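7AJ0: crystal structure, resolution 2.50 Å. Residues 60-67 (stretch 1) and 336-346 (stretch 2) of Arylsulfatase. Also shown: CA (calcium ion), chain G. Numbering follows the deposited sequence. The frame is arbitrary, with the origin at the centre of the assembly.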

# COMPACT_ATOMS: atom_id res chain seq x y z
N ASP A 60 5.55 15.70 29.61
CA ASP A 60 6.13 14.56 28.92
C ASP A 60 5.20 14.08 27.81
O ASP A 60 4.01 13.84 28.06
N ASP A 61 5.74 13.97 26.60
CA ASP A 61 5.02 13.39 25.46
C ASP A 61 3.72 14.14 25.17
O ASP A 61 2.70 13.54 24.83
N LEU A 62 3.77 15.46 25.29
CA LEU A 62 2.62 16.31 25.02
C LEU A 62 2.65 16.77 23.56
O LEU A 62 3.66 17.31 23.10
N GLY A 63 1.54 16.56 22.86
CA GLY A 63 1.48 16.94 21.46
C GLY A 63 1.27 18.43 21.25
O GLY A 63 0.77 19.15 22.12
N TRP A 64 1.66 18.88 20.06
CA TRP A 64 1.54 20.29 19.71
C TRP A 64 0.12 20.81 19.92
O TRP A 64 -0.07 21.96 20.33
N GLY A 65 -0.88 19.98 19.65
CA GLY A 65 -2.26 20.40 19.71
C GLY A 65 -3.02 19.98 20.95
O GLY A 65 -4.25 20.12 20.97
N ASP A 66 -2.35 19.46 21.98
CA ASP A 66 -3.08 19.02 23.16
C ASP A 66 -3.75 20.18 23.89
O ASP A 66 -4.95 20.07 24.22
N PRO A 67 -3.08 21.30 24.16
CA PRO A 67 -3.76 22.41 24.83
C PRO A 67 -4.84 23.03 23.95
O PRO A 67 -4.72 23.07 22.72
N SER A 336 -2.38 8.16 24.75
CA SER A 336 -1.59 8.98 23.84
C SER A 336 -2.15 10.39 23.77
O SER A 336 -3.37 10.58 23.78
N GLY A 337 -1.25 11.36 23.69
CA GLY A 337 -1.64 12.72 23.40
C GLY A 337 -2.02 12.88 21.94
O GLY A 337 -2.11 11.93 21.17
N TYR A 338 -2.23 14.14 21.56
CA TYR A 338 -2.73 14.47 20.23
C TYR A 338 -1.88 15.55 19.59
O TYR A 338 -1.49 16.52 20.24
N SER A 339 -1.59 15.37 18.30
CA SER A 339 -0.92 16.38 17.51
C SER A 339 -1.52 16.39 16.11
O SER A 339 -1.80 15.33 15.54
N PRO A 340 -1.72 17.58 15.51
CA PRO A 340 -2.25 17.63 14.15
C PRO A 340 -1.24 17.23 13.09
O PRO A 340 -1.65 16.96 11.95
N TRP A 341 0.04 17.17 13.42
CA TRP A 341 1.07 16.94 12.42
C TRP A 341 1.29 15.45 12.18
O TRP A 341 0.78 14.59 12.90
N ARG A 342 2.08 15.15 11.15
CA ARG A 342 2.33 13.77 10.75
C ARG A 342 3.24 13.07 11.74
O ARG A 342 4.12 13.68 12.35
N GLY A 343 3.03 11.76 11.89
CA GLY A 343 3.91 10.97 12.72
C GLY A 343 3.73 11.25 14.20
O GLY A 343 2.63 11.53 14.68
N GLY A 344 4.84 11.19 14.92
CA GLY A 344 4.80 11.40 16.36
C GLY A 344 6.15 11.10 16.97
O GLY A 344 7.17 11.09 16.28
N LYS A 345 6.15 10.87 18.29
CA LYS A 345 7.37 10.54 19.00
C LYS A 345 8.13 9.43 18.29
O LYS A 345 7.54 8.47 17.80
N GLY A 346 9.45 9.58 18.24
CA GLY A 346 10.30 8.61 17.59
C GLY A 346 10.57 8.84 16.13
O GLY A 346 11.18 7.98 15.48

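The contact between these two stretches of the arylsulfatase illustrates how irregular loops, far apart in sequence, can be joined by carboxylates at one end and by tryptophan packing at the other, with glycines allowing the backbones to meet between them. Neither segment forms a helix or strand, and most of the cross-contacts involve a side chain.

Asp-66 holds both loops. Its CA-to-CB bond points sideways, but the end of the side chain, an m rotamer (chi1 -89°), comes nearer to stretch 2. There the backbone N of Tyr-338 donates to both oxygens, at 3.1 Å to Asp-66 OD1 and 3.2 Å to Asp-66 OD2. The same OD2 of Asp-66 accepts a 2.7 Å hydrogen bond from Gly-63 N, within its own stretch. A type I turn from Gly-63 to Asp-66, closed by a 3.1 Å bond from Asp-66 N to Gly-63 O, thus carries a carboxylate that ties both loops together.

Glycine makes the close approach possible. An ideal CB on Gly-63 would lie 2.0 Å from Tyr-338 O; without one, Gly-63 CA approaches Tyr-338 O to 3.2 Å in a CA-H...O contact. On Gly-65 a CB would clash with Tyr-338 CE2, and on Gly-337 with Asp-66 OD2. Tyr-338, a t rotamer, presents its ring edge to the Gly-65 carbonyl, with CD2 of Tyr-338 3.4 Å from O of Gly-65.

The apolar part centres on Trp-64, which points toward stretch 2 in a t rotamer. Trp-341, an m rotamer also pointing toward its partner, places NE1 over one face of the Trp-64 ring, 3.2 Å from Trp-64 CG. Their five-membered rings are 4.6 Å apart between centroids and inclined at 56°, an oblique pairing. Pro-340 CG adds an apolar contact at 3.7 Å to Trp-64 CE3.

Asp-61 shows how one carboxylate can serve a metal ion and an ammonium group together. Pointing toward stretch 2 as an m rotamer, it binds calcium through OD1 at 2.3 Å, alongside Asp-60 OD1 at 2.2 Å from the ion; four further ligand atoms come from elsewhere in the structure. Lys-345, all t and fully extended, reaches across to form a salt bridge, its NZ 3.0 Å from Asp-61 OD2.

Two waters bridge the stretches. The oxygen of water 1 lies 2.9 Å from Asp-61 O, to which it donates, and 2.7 Å from Gly-337 N, from which it accepts, while water 2 accepts from Ser-339 OG at 2.7 Å and, weakly, from Trp-64 N at 3.4 Å.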

# COMPACT_ATOMS: atom_id res chain seq x y z
CB ASP A 60 6.41 13.43 29.91
CG ASP A 60 7.37 12.39 29.37
OD1 ASP A 60 7.83 12.53 28.22
OD2 ASP A 60 7.67 11.42 30.10
CB ASP A 61 4.73 11.90 25.70
CG ASP A 61 5.99 11.05 25.71
OD1 ASP A 61 7.08 11.62 25.53
OD2 ASP A 61 5.88 9.82 25.89
CB LEU A 62 2.60 17.52 25.95
CG LEU A 62 1.37 18.42 25.87
CD1 LEU A 62 0.19 17.75 26.56
CD2 LEU A 62 1.65 19.78 26.48
CB TRP A 64 1.95 20.49 18.25
CG TRP A 64 2.10 21.91 17.80
CD1 TRP A 64 3.24 22.65 17.82
CD2 TRP A 64 1.08 22.75 17.25
NE1 TRP A 64 3.00 23.91 17.32
CE2 TRP A 64 1.68 23.99 16.96
CE3 TRP A 64 -0.28 22.58 16.98
CZ2 TRP A 64 0.96 25.06 16.42
CZ3 TRP A 64 -0.99 23.64 16.44
CH2 TRP A 64 -0.36 24.86 16.16
CB ASP A 66 -2.15 18.24 24.10
CG ASP A 66 -2.11 16.75 23.78
OD1 ASP A 66 -3.20 16.15 23.66
OD2 ASP A 66 -1.00 16.19 23.66
CB PRO A 67 -2.63 23.42 25.11
CG PRO A 67 -1.36 22.65 24.94
CD PRO A 67 -1.66 21.59 23.92
CB SER A 336 -1.58 8.38 22.42
OG SER A 336 -1.17 7.03 22.44
CB TYR A 338 -4.19 14.95 20.29
CG TYR A 338 -4.58 15.82 19.13
CD1 TYR A 338 -4.77 15.28 17.87
CD2 TYR A 338 -4.74 17.19 19.28
CE1 TYR A 338 -5.12 16.07 16.79
CE2 TYR A 338 -5.10 17.99 18.21
CZ TYR A 338 -5.29 17.43 16.97
OH TYR A 338 -5.64 18.22 15.90
CB SER A 339 0.59 16.14 17.41
OG SER A 339 1.18 17.07 16.52
CB PRO A 340 -2.66 19.10 13.99
CG PRO A 340 -1.71 19.83 14.88
CD PRO A 340 -1.46 18.93 16.06
CB TRP A 341 2.39 17.59 12.84
CG TRP A 341 2.25 18.94 13.45
CD1 TRP A 341 2.85 19.38 14.59
CD2 TRP A 341 1.46 20.03 12.96
NE1 TRP A 341 2.49 20.68 14.84
CE2 TRP A 341 1.63 21.10 13.86
CE3 TRP A 341 0.63 20.21 11.85
CZ2 TRP A 341 1.01 22.33 13.68
CZ3 TRP A 341 0.00 21.43 11.68
CH2 TRP A 341 0.20 22.48 12.59
CB ARG A 342 2.95 13.75 9.35
CG ARG A 342 3.32 12.37 8.85
CD ARG A 342 3.80 12.45 7.41
NE ARG A 342 4.07 11.13 6.84
CZ ARG A 342 4.33 10.91 5.56
NH1 ARG A 342 4.35 11.92 4.70
NH2 ARG A 342 4.56 9.68 5.13
CB LYS A 345 7.03 10.12 20.43
CG LYS A 345 8.22 9.85 21.33
CD LYS A 345 7.75 9.23 22.64
CE LYS A 345 8.86 9.14 23.67
NZ LYS A 345 8.36 8.53 24.93
CA CA G . 9.04 12.32 26.42
O HOH W 1 1.36 11.04 24.38
O HOH W 2 3.61 17.23 17.78